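Local coordinates for glideosome-associated protein 50 (Plasmodium falciparum 3D7, PDB 3TGH) that belongs to the glideosome complex of gliding motility and host-cell invasion, which it may help assemble and fix to the inner membrane complex, at residues M237-T249 / F290-L304. Sequence-based numbering, arbitrary orientation.
Sequences MEVIEDNDMAHIT and FVSSKKGEVIYTHKL
F290 pushes its ring into the hairpin 237-249, and most of the apolar contact gathers round it. I248 CG2 lies 3.8 Å from F290 CZ, V239 CB packs on the same CZ, and M237 CB meets CD2, all obliquely to the ring. The M237 sulfur sits at the ring edge, a Met-aromatic contact 5.5 Å from SD to the F290 centroid. The M237 chain then bends at its last torsion (chi3 -52°), bringing CE 3.9 Å from I299 CD1.

V239 splits its two methyls between neighbouring rings. CG1 touches Y300 CE2 at 3.6 Å, while CG2, anti to the backbone N, stands over the face of H302, a CH-pi contact 3.9 Å from that methyl to the ring centroid. A246 CB approaches H302 CE1, and L304 CD1 lies against the E241 carboxylate. F269 of the adjoining strand 267-271 extends the aromatic cluster: it stacks on Y300 and also meets F290.

The polar link is a single direct hydrogen bond, H302 NE2 to E241 OE1, 2.7 Å and nearly straight at 167°. The carboxylate stands almost perpendicular to the imidazole (85°); the N-H lies close to its own ring plane and meets OE1 from above the carboxylate plane. A water placed to donate to both E241 OE1 and K303 O can add a bridge to the backbone of 297-304, though it has other acceptors in reach.

Here two antiparallel hairpins, one from each mixed sheet of the metallophosphoesterase fold, face each other through side chains. The chemistry changes along the contact: an apolar, aromatic seam at M237 and V239 gives way to a hydrated histidine-carboxylate pair toward the turn of hairpin 237-249, where E241 fixes the ring rotation of H302 and would tend to stabilise a positive charge on it, though a neutral ring protonated on NE2 makes the same bond.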
ATOM      1  N   MET A 237       9.863   8.770  -4.959  1.00 27.07           N
ATOM      2  CA  MET A 237      10.194   7.774  -3.952  1.00 26.63           C
ATOM      3  C   MET A 237      10.859   8.490  -2.793  1.00 27.38           C
ATOM      4  O   MET A 237      11.618   9.444  -2.996  1.00 28.90           O
ATOM      5  CB  MET A 237      11.116   6.697  -4.536  1.00 28.98           C
ATOM      6  CG  MET A 237      10.426   5.837  -5.599  1.00 35.08           C
ATOM      7  SD  MET A 237      11.443   4.489  -6.281  1.00 41.94           S
ATOM      8  CE  MET A 237      12.905   5.370  -6.764  1.00 32.17           C
ATOM      9  N   GLU A 238      10.566   8.046  -1.579  1.00 25.44           N
ATOM     10  CA  GLU A 238      11.161   8.640  -0.387  1.00 27.23           C
ATOM     11  C   GLU A 238      11.043   7.720   0.819  1.00 28.15           C
ATOM     12  O   GLU A 238      10.106   6.912   0.913  1.00 25.33           O
ATOM     13  CB  GLU A 238      10.490   9.985  -0.066  1.00 28.98           C
ATOM     14  CG  GLU A 238      10.988  10.640   1.237  1.00 29.66           C
ATOM     15  CD  GLU A 238      10.703  12.128   1.322  1.00 35.10           C
ATOM     16  OE1 GLU A 238       9.624  12.576   0.872  1.00 35.89           O
ATOM     17  OE2 GLU A 238      11.564  12.854   1.856  1.00 35.00           O
ATOM     18  N   VAL A 239      12.000   7.841   1.734  1.00 25.77           N
ATOM     19  CA  VAL A 239      11.830   7.300   3.072  1.00 28.35           C
ATOM     20  C   VAL A 239      12.155   8.377   4.115  1.00 30.12           C
ATOM     21  O   VAL A 239      13.225   9.014   4.077  1.00 30.32           O
ATOM     22  CB  VAL A 239      12.629   5.981   3.299  1.00 32.61           C
ATOM     23  CG1 VAL A 239      14.082   6.137   2.908  1.00 33.76           C
ATOM     24  CG2 VAL A 239      12.487   5.508   4.756  1.00 33.77           C
ATOM     25  N   ILE A 240      11.183   8.614   4.993  1.00 27.26           N
ATOM     26  CA  ILE A 240      11.316   9.492   6.149  1.00 29.70           C
ATOM     27  C   ILE A 240      11.180   8.622   7.387  1.00 31.81           C
ATOM     28  O   ILE A 240      10.194   7.896   7.526  1.00 31.16           O
ATOM     29  CB  ILE A 240      10.228  10.580   6.131  1.00 29.34           C
ATOM     30  CG1 ILE A 240      10.539  11.595   5.025  1.00 30.51           C
ATOM     31  CG2 ILE A 240      10.110  11.272   7.502  1.00 31.45           C
ATOM     32  CD1 ILE A 240       9.391  12.535   4.697  1.00 29.11           C
ATOM     33  N   GLU A 241      12.172   8.659   8.272  1.00 35.42           N
ATOM     34  CA  GLU A 241      12.143   7.813   9.463  1.00 38.78           C
ATOM     35  C   GLU A 241      12.055   8.661  10.712  1.00 42.53           C
ATOM     36  O   GLU A 241      12.836   9.599  10.888  1.00 40.66           O
ATOM     37  CB  GLU A 241      13.360   6.885   9.535  1.00 42.21           C
ATOM     38  CG  GLU A 241      13.149   5.729  10.524  1.00 44.94           C
ATOM     39  CD  GLU A 241      14.356   4.816  10.672  1.00 51.91           C
ATOM     40  OE1 GLU A 241      15.004   4.490   9.653  1.00 51.23           O
ATOM     41  OE2 GLU A 241      14.643   4.409  11.823  1.00 56.75           O
ATOM     42  N   ASP A 242      11.104   8.312  11.575  1.00 43.57           N
ATOM     43  CA  ASP A 242      10.798   9.074  12.775  1.00 49.06           C
ATOM     44  C   ASP A 242      10.210   8.142  13.836  1.00 50.47           C
ATOM     45  O   ASP A 242       9.177   7.515  13.602  1.00 48.10           O
ATOM     46  CB  ASP A 242       9.801  10.186  12.434  1.00 51.25           C
ATOM     47  CG  ASP A 242       9.218  10.860  13.666  1.00 57.63           C
ATOM     48  OD1 ASP A 242       9.966  11.563  14.378  1.00 62.87           O
ATOM     49  OD2 ASP A 242       8.003  10.692  13.913  1.00 62.27           O
ATOM     50  N   ASN A 243      10.878   8.051  14.989  1.00 53.83           N
ATOM     51  CA  ASN A 243      10.403   7.247  16.126  1.00 56.12           C
ATOM     52  C   ASN A 243      10.189   5.766  15.778  1.00 54.80           C
ATOM     53  O   ASN A 243       9.153   5.185  16.110  1.00 57.30           O
ATOM     54  CB  ASN A 243       9.110   7.840  16.712  1.00 58.02           C
ATOM     55  CG  ASN A 243       9.259   9.303  17.136  1.00 63.46           C
ATOM     56  OD1 ASN A 243       8.293  10.070  17.101  1.00 67.10           O
ATOM     57  ND2 ASN A 243      10.465   9.689  17.547  1.00 65.06           N
ATOM     58  N   ASP A 244      11.173   5.173  15.102  1.00 53.24           N
ATOM     59  CA  ASP A 244      11.144   3.753  14.703  1.00 52.45           C
ATOM     60  C   ASP A 244       9.972   3.388  13.774  1.00 49.10           C
ATOM     61  O   ASP A 244       9.584   2.221  13.688  1.00 49.76           O
ATOM     62  CB  ASP A 244      11.161   2.829  15.935  1.00 54.81           C
ATOM     63  CG  ASP A 244      12.377   3.055  16.825  1.00 58.88           C
ATOM     64  OD1 ASP A 244      13.517   2.978  16.315  1.00 61.43           O
ATOM     65  OD2 ASP A 244      12.190   3.297  18.037  1.00 63.29           O
ATOM     66  N   MET A 245       9.420   4.383  13.084  1.00 44.77           N
ATOM     67  CA  MET A 245       8.447   4.148  12.024  1.00 42.23           C
ATOM     68  C   MET A 245       8.993   4.734  10.736  1.00 39.33           C
ATOM     69  O   MET A 245       9.462   5.875  10.720  1.00 42.96           O
ATOM     70  CB  MET A 245       7.100   4.798  12.346  1.00 42.44           C
ATOM     71  CG  MET A 245       5.997   4.405  11.364  1.00 44.06           C
ATOM     72  SD  MET A 245       4.402   5.208  11.624  1.00 45.27           S
ATOM     73  CE  MET A 245       4.228   5.098  13.406  1.00 45.09           C
ATOM     74  N   ALA A 246       8.939   3.950   9.666  1.00 34.55           N
ATOM     75  CA  ALA A 246       9.350   4.414   8.357  1.00 32.97           C
ATOM     76  C   ALA A 246       8.124   4.857   7.558  1.00 30.27           C
ATOM     77  O   ALA A 246       7.154   4.118   7.428  1.00 32.77           O
ATOM     78  CB  ALA A 246      10.100   3.327   7.610  1.00 30.74           C
ATOM     79  N   HIS A 247       8.189   6.069   7.023  1.00 27.75           N
ATOM     80  CA  HIS A 247       7.195   6.562   6.089  1.00 26.05           C
ATOM     81  C   HIS A 247       7.794   6.416   4.704  1.00 26.03           C
ATOM     82  O   HIS A 247       8.812   7.032   4.388  1.00 26.60           O
ATOM     83  CB  HIS A 247       6.867   8.026   6.390  1.00 27.11           C
ATOM     84  CG  HIS A 247       6.304   8.243   7.758  1.00 28.08           C
ATOM     85  ND1 HIS A 247       4.958   8.424   7.987  1.00 28.63           N
ATOM     86  CD2 HIS A 247       6.903   8.276   8.973  1.00 29.70           C
ATOM     87  CE1 HIS A 247       4.753   8.577   9.284  1.00 31.89           C
ATOM     88  NE2 HIS A 247       5.918   8.496   9.904  1.00 30.30           N
ATOM     89  N   ILE A 248       7.185   5.572   3.886  1.00 25.39           N
ATOM     90  CA  ILE A 248       7.701   5.304   2.565  1.00 24.52           C
ATOM     91  C   ILE A 248       6.731   5.844   1.534  1.00 26.05           C
ATOM     92  O   ILE A 248       5.550   5.481   1.545  1.00 25.23           O
ATOM     93  CB  ILE A 248       7.898   3.802   2.343  1.00 26.28           C
ATOM     94  CG1 ILE A 248       8.977   3.259   3.288  1.00 30.85           C
ATOM     95  CG2 ILE A 248       8.253   3.534   0.888  1.00 26.35           C
ATOM     96  CD1 ILE A 248       9.151   1.756   3.219  1.00 33.55           C
ATOM     97  N   THR A 249       7.228   6.716   0.655  1.00 24.73           N
ATOM     98  CA  THR A 249       6.479   7.135  -0.512  1.00 24.82           C
ATOM     99  C   THR A 249       6.949   6.316  -1.710  1.00 26.91           C
ATOM    100  O   THR A 249       8.156   6.193  -1.983  1.00 25.87           O
ATOM    101  CB  THR A 249       6.653   8.624  -0.840  1.00 27.96           C
ATOM    102  OG1 THR A 249       6.385   9.407   0.324  1.00 29.54           O
ATOM    103  CG2 THR A 249       5.689   9.027  -1.953  1.00 27.87           C
ATOM    104  N   PHE A 290      14.648   0.402  -2.952  1.00 27.18           N
ATOM    105  CA  PHE A 290      14.059   1.337  -3.901  1.00 26.42           C
ATOM    106  C   PHE A 290      14.722   1.144  -5.255  1.00 27.79           C
ATOM    107  O   PHE A 290      15.935   1.297  -5.379  1.00 29.33           O
ATOM    108  CB  PHE A 290      14.258   2.775  -3.427  1.00 26.33           C
ATOM    109  CG  PHE A 290      13.458   3.122  -2.211  1.00 28.27           C
ATOM    110  CD1 PHE A 290      13.921   2.795  -0.940  1.00 30.17           C
ATOM    111  CD2 PHE A 290      12.238   3.774  -2.335  1.00 31.44           C
ATOM    112  CE1 PHE A 290      13.173   3.108   0.188  1.00 31.32           C
ATOM    113  CE2 PHE A 290      11.489   4.097  -1.220  1.00 30.15           C
ATOM    114  CZ  PHE A 290      11.956   3.768   0.047  1.00 29.77           C
ATOM    115  N   VAL A 291      13.920   0.816  -6.262  1.00 26.63           N
ATOM    116  CA  VAL A 291      14.420   0.491  -7.588  1.00 28.16           C
ATOM    117  C   VAL A 291      14.045   1.585  -8.572  1.00 28.56           C
ATOM    118  O   VAL A 291      12.876   1.977  -8.666  1.00 28.16           O
ATOM    119  CB  VAL A 291      13.846  -0.852  -8.094  1.00 27.89           C
ATOM    120  CG1 VAL A 291      14.398  -1.175  -9.469  1.00 29.99           C
ATOM    121  CG2 VAL A 291      14.156  -1.969  -7.101  1.00 28.15           C
ATOM    122  N   SER A 292      15.048   2.090  -9.284  1.00 28.64           N
ATOM    123  CA  SER A 292      14.849   3.092 -10.318  1.00 29.75           C
ATOM    124  C   SER A 292      14.788   2.443 -11.694  1.00 29.88           C
ATOM    125  O   SER A 292      15.649   1.634 -12.046  1.00 30.70           O
ATOM    126  CB  SER A 292      15.982   4.133 -10.289  1.00 31.55           C
ATOM    127  OG  SER A 292      15.989   4.895 -11.476  1.00 33.92           O
ATOM    128  N   SER A 293      13.786   2.838 -12.478  1.00 30.18           N
ATOM    129  CA  SER A 293      13.598   2.351 -13.846  1.00 34.12           C
ATOM    130  C   SER A 293      14.629   2.893 -14.839  1.00 37.67           C
ATOM    131  O   SER A 293      14.636   2.484 -16.002  1.00 39.91           O
ATOM    132  CB  SER A 293      12.204   2.727 -14.353  1.00 35.65           C
ATOM    133  OG  SER A 293      12.083   4.132 -14.536  1.00 36.82           O
ATOM    134  N   LYS A 294      15.481   3.812 -14.395  1.00 38.60           N
ATOM    135  CA  LYS A 294      16.497   4.394 -15.274  1.00 43.21           C
ATOM    136  C   LYS A 294      17.345   3.273 -15.873  1.00 43.19           C
ATOM    137  O   LYS A 294      17.504   3.196 -17.089  1.00 44.40           O
ATOM    138  CB  LYS A 294      17.377   5.390 -14.513  1.00 45.16           C
ATOM    139  CG  LYS A 294      17.868   6.558 -15.357  1.00 53.32           C
ATOM    140  CD  LYS A 294      16.943   7.767 -15.247  1.00 56.49           C
ATOM    141  CE  LYS A 294      17.249   8.598 -14.011  1.00 57.56           C
ATOM    142  NZ  LYS A 294      16.573   9.917 -14.055  1.00 59.26           N
ATOM    143  N   LYS A 295      17.871   2.400 -15.017  1.00 41.42           N
ATOM    144  CA  LYS A 295      18.569   1.190 -15.480  1.00 42.96           C
ATOM    145  C   LYS A 295      18.344  -0.025 -14.576  1.00 39.26           C
ATOM    146  O   LYS A 295      19.166  -0.940 -14.533  1.00 36.58           O
ATOM    147  CB  LYS A 295      20.063   1.469 -15.686  1.00 46.28           C
ATOM    148  CG  LYS A 295      20.743   2.276 -14.585  1.00 50.35           C
ATOM    149  CD  LYS A 295      22.208   2.576 -14.934  1.00 55.65           C
ATOM    150  CE  LYS A 295      22.343   3.540 -16.118  1.00 59.96           C
ATOM    151  NZ  LYS A 295      23.767   3.787 -16.494  1.00 63.71           N
ATOM    152  N   GLY A 296      17.209  -0.042 -13.878  1.00 35.87           N
ATOM    153  CA  GLY A 296      16.846  -1.167 -13.013  1.00 34.56           C
ATOM    154  C   GLY A 296      17.778  -1.335 -11.831  1.00 34.72           C
ATOM    155  O   GLY A 296      18.015  -2.444 -11.371  1.00 34.17           O
ATOM    156  N   GLU A 297      18.300  -0.220 -11.338  1.00 34.70           N
ATOM    157  CA  GLU A 297      19.266  -0.220 -10.251  1.00 35.86           C
ATOM    158  C   GLU A 297      18.579   0.052  -8.909  1.00 32.86           C
ATOM    159  O   GLU A 297      17.689   0.906  -8.815  1.00 31.96           O
ATOM    160  CB  GLU A 297      20.322   0.851 -10.556  1.00 40.27           C
ATOM    161  CG  GLU A 297      21.358   1.128  -9.483  1.00 45.05           C
ATOM    162  CD  GLU A 297      22.456   2.062  -9.987  1.00 54.19           C
ATOM    163  OE1 GLU A 297      23.095   1.735 -11.015  1.00 60.19           O
ATOM    164  OE2 GLU A 297      22.678   3.123  -9.365  1.00 57.99           O
ATOM    165  N   VAL A 298      18.985  -0.690  -7.878  1.00 31.32           N
ATOM    166  CA  VAL A 298      18.591  -0.398  -6.508  1.00 30.32           C
ATOM    167  C   VAL A 298      19.376   0.844  -6.085  1.00 31.91           C
ATOM    168  O   VAL A 298      20.606   0.796  -5.972  1.00 31.35           O
ATOM    169  CB  VAL A 298      18.901  -1.578  -5.555  1.00 31.40           C
ATOM    170  CG1 VAL A 298      18.593  -1.198  -4.121  1.00 31.39           C
ATOM    171  CG2 VAL A 298      18.112  -2.827  -5.967  1.00 29.78           C
ATOM    172  N   ILE A 299      18.673   1.958  -5.896  1.00 30.32           N
ATOM    173  CA  ILE A 299      19.334   3.232  -5.595  1.00 33.87           C
ATOM    174  C   ILE A 299      19.309   3.595  -4.113  1.00 34.00           C
ATOM    175  O   ILE A 299      19.975   4.549  -3.694  1.00 33.56           O
ATOM    176  CB  ILE A 299      18.794   4.392  -6.462  1.00 33.62           C
ATOM    177  CG1 ILE A 299      17.282   4.574  -6.311  1.00 34.98           C
ATOM    178  CG2 ILE A 299      19.155   4.154  -7.925  1.00 35.70           C
ATOM    179  CD1 ILE A 299      16.773   5.878  -6.917  1.00 35.75           C
ATOM    180  N   TYR A 300      18.560   2.834  -3.318  1.00 31.17           N
ATOM    181  CA  TYR A 300      18.600   2.982  -1.866  1.00 31.83           C
ATOM    182  C   TYR A 300      18.081   1.729  -1.177  1.00 31.25           C
ATOM    183  O   TYR A 300      17.098   1.137  -1.620  1.00 30.04           O
ATOM    184  CB  TYR A 300      17.779   4.189  -1.404  1.00 32.37           C
ATOM    185  CG  TYR A 300      18.029   4.553   0.049  1.00 32.56           C
ATOM    186  CD1 TYR A 300      19.211   5.184   0.434  1.00 37.88           C
ATOM    187  CD2 TYR A 300      17.097   4.253   1.035  1.00 34.10           C
ATOM    188  CE1 TYR A 300      19.454   5.506   1.766  1.00 38.56           C
ATOM    189  CE2 TYR A 300      17.329   4.574   2.366  1.00 36.38           C
ATOM    190  CZ  TYR A 300      18.502   5.197   2.725  1.00 40.90           C
ATOM    191  OH  TYR A 300      18.722   5.505   4.043  1.00 46.66           O
ATOM    192  N   THR A 301      18.745   1.347  -0.089  1.00 31.58           N
ATOM    193  CA  THR A 301      18.301   0.232   0.736  1.00 32.43           C
ATOM    194  C   THR A 301      18.092   0.718   2.165  1.00 32.97           C
ATOM    195  O   THR A 301      19.026   1.213   2.802  1.00 32.11           O
ATOM    196  CB  THR A 301      19.316  -0.914   0.714  1.00 34.74           C
ATOM    197  OG1 THR A 301      19.536  -1.315  -0.643  1.00 33.08           O
ATOM    198  CG2 THR A 301      18.803  -2.103   1.515  1.00 35.00           C
ATOM    199  N   HIS A 302      16.855   0.608   2.641  1.00 30.45           N
ATOM    200  CA  HIS A 302      16.499   1.011   3.995  1.00 31.10           C
ATOM    201  C   HIS A 302      16.285  -0.232   4.847  1.00 32.66           C
ATOM    202  O   HIS A 302      15.607  -1.167   4.429  1.00 31.77           O
ATOM    203  CB  HIS A 302      15.228   1.859   3.993  1.00 31.10           C
ATOM    204  CG  HIS A 302      14.795   2.283   5.359  1.00 33.88           C
ATOM    205  ND1 HIS A 302      13.768   1.665   6.040  1.00 36.54           N
ATOM    206  CD2 HIS A 302      15.279   3.234   6.191  1.00 35.93           C
ATOM    207  CE1 HIS A 302      13.626   2.232   7.224  1.00 38.98           C
ATOM    208  NE2 HIS A 302      14.529   3.189   7.340  1.00 36.35           N
ATOM    209  N   LYS A 303      16.855  -0.235   6.046  1.00 33.56           N
ATOM    210  CA  LYS A 303      16.722  -1.360   6.964  1.00 35.58           C
ATOM    211  C   LYS A 303      16.101  -0.891   8.273  1.00 36.31           C
ATOM    212  O   LYS A 303      16.578   0.068   8.896  1.00 36.73           O
ATOM    213  CB  LYS A 303      18.081  -2.016   7.218  1.00 38.50           C
ATOM    214  CG  LYS A 303      18.717  -2.597   5.954  1.00 43.02           C
ATOM    215  CD  LYS A 303      20.092  -3.198   6.208  1.00 50.23           C
ATOM    216  CE  LYS A 303      20.648  -3.830   4.934  1.00 53.21           C
ATOM    217  NZ  LYS A 303      22.075  -4.230   5.071  1.00 56.90           N
ATOM    218  N   LEU A 304      15.026  -1.564   8.671  1.00 33.74           N
ATOM    219  CA  LEU A 304      14.344  -1.293   9.924  1.00 36.52           C
ATOM    220  C   LEU A 304      14.426  -2.548  10.798  1.00 37.04           C
ATOM    221  O   LEU A 304      14.057  -3.636  10.358  1.00 37.44           O
ATOM    222  CB  LEU A 304      12.886  -0.910   9.641  1.00 37.05           C
ATOM    223  CG  LEU A 304      12.118  -0.229  10.776  1.00 40.32           C
ATOM    224  CD1 LEU A 304      12.620   1.193  10.980  1.00 43.13           C
ATOM    225  CD2 LEU A 304      10.629  -0.224  10.499  1.00 41.59           C
TER
HETATM  226  O   HOH W   1      16.306   1.993  10.780  1.00 33.34           O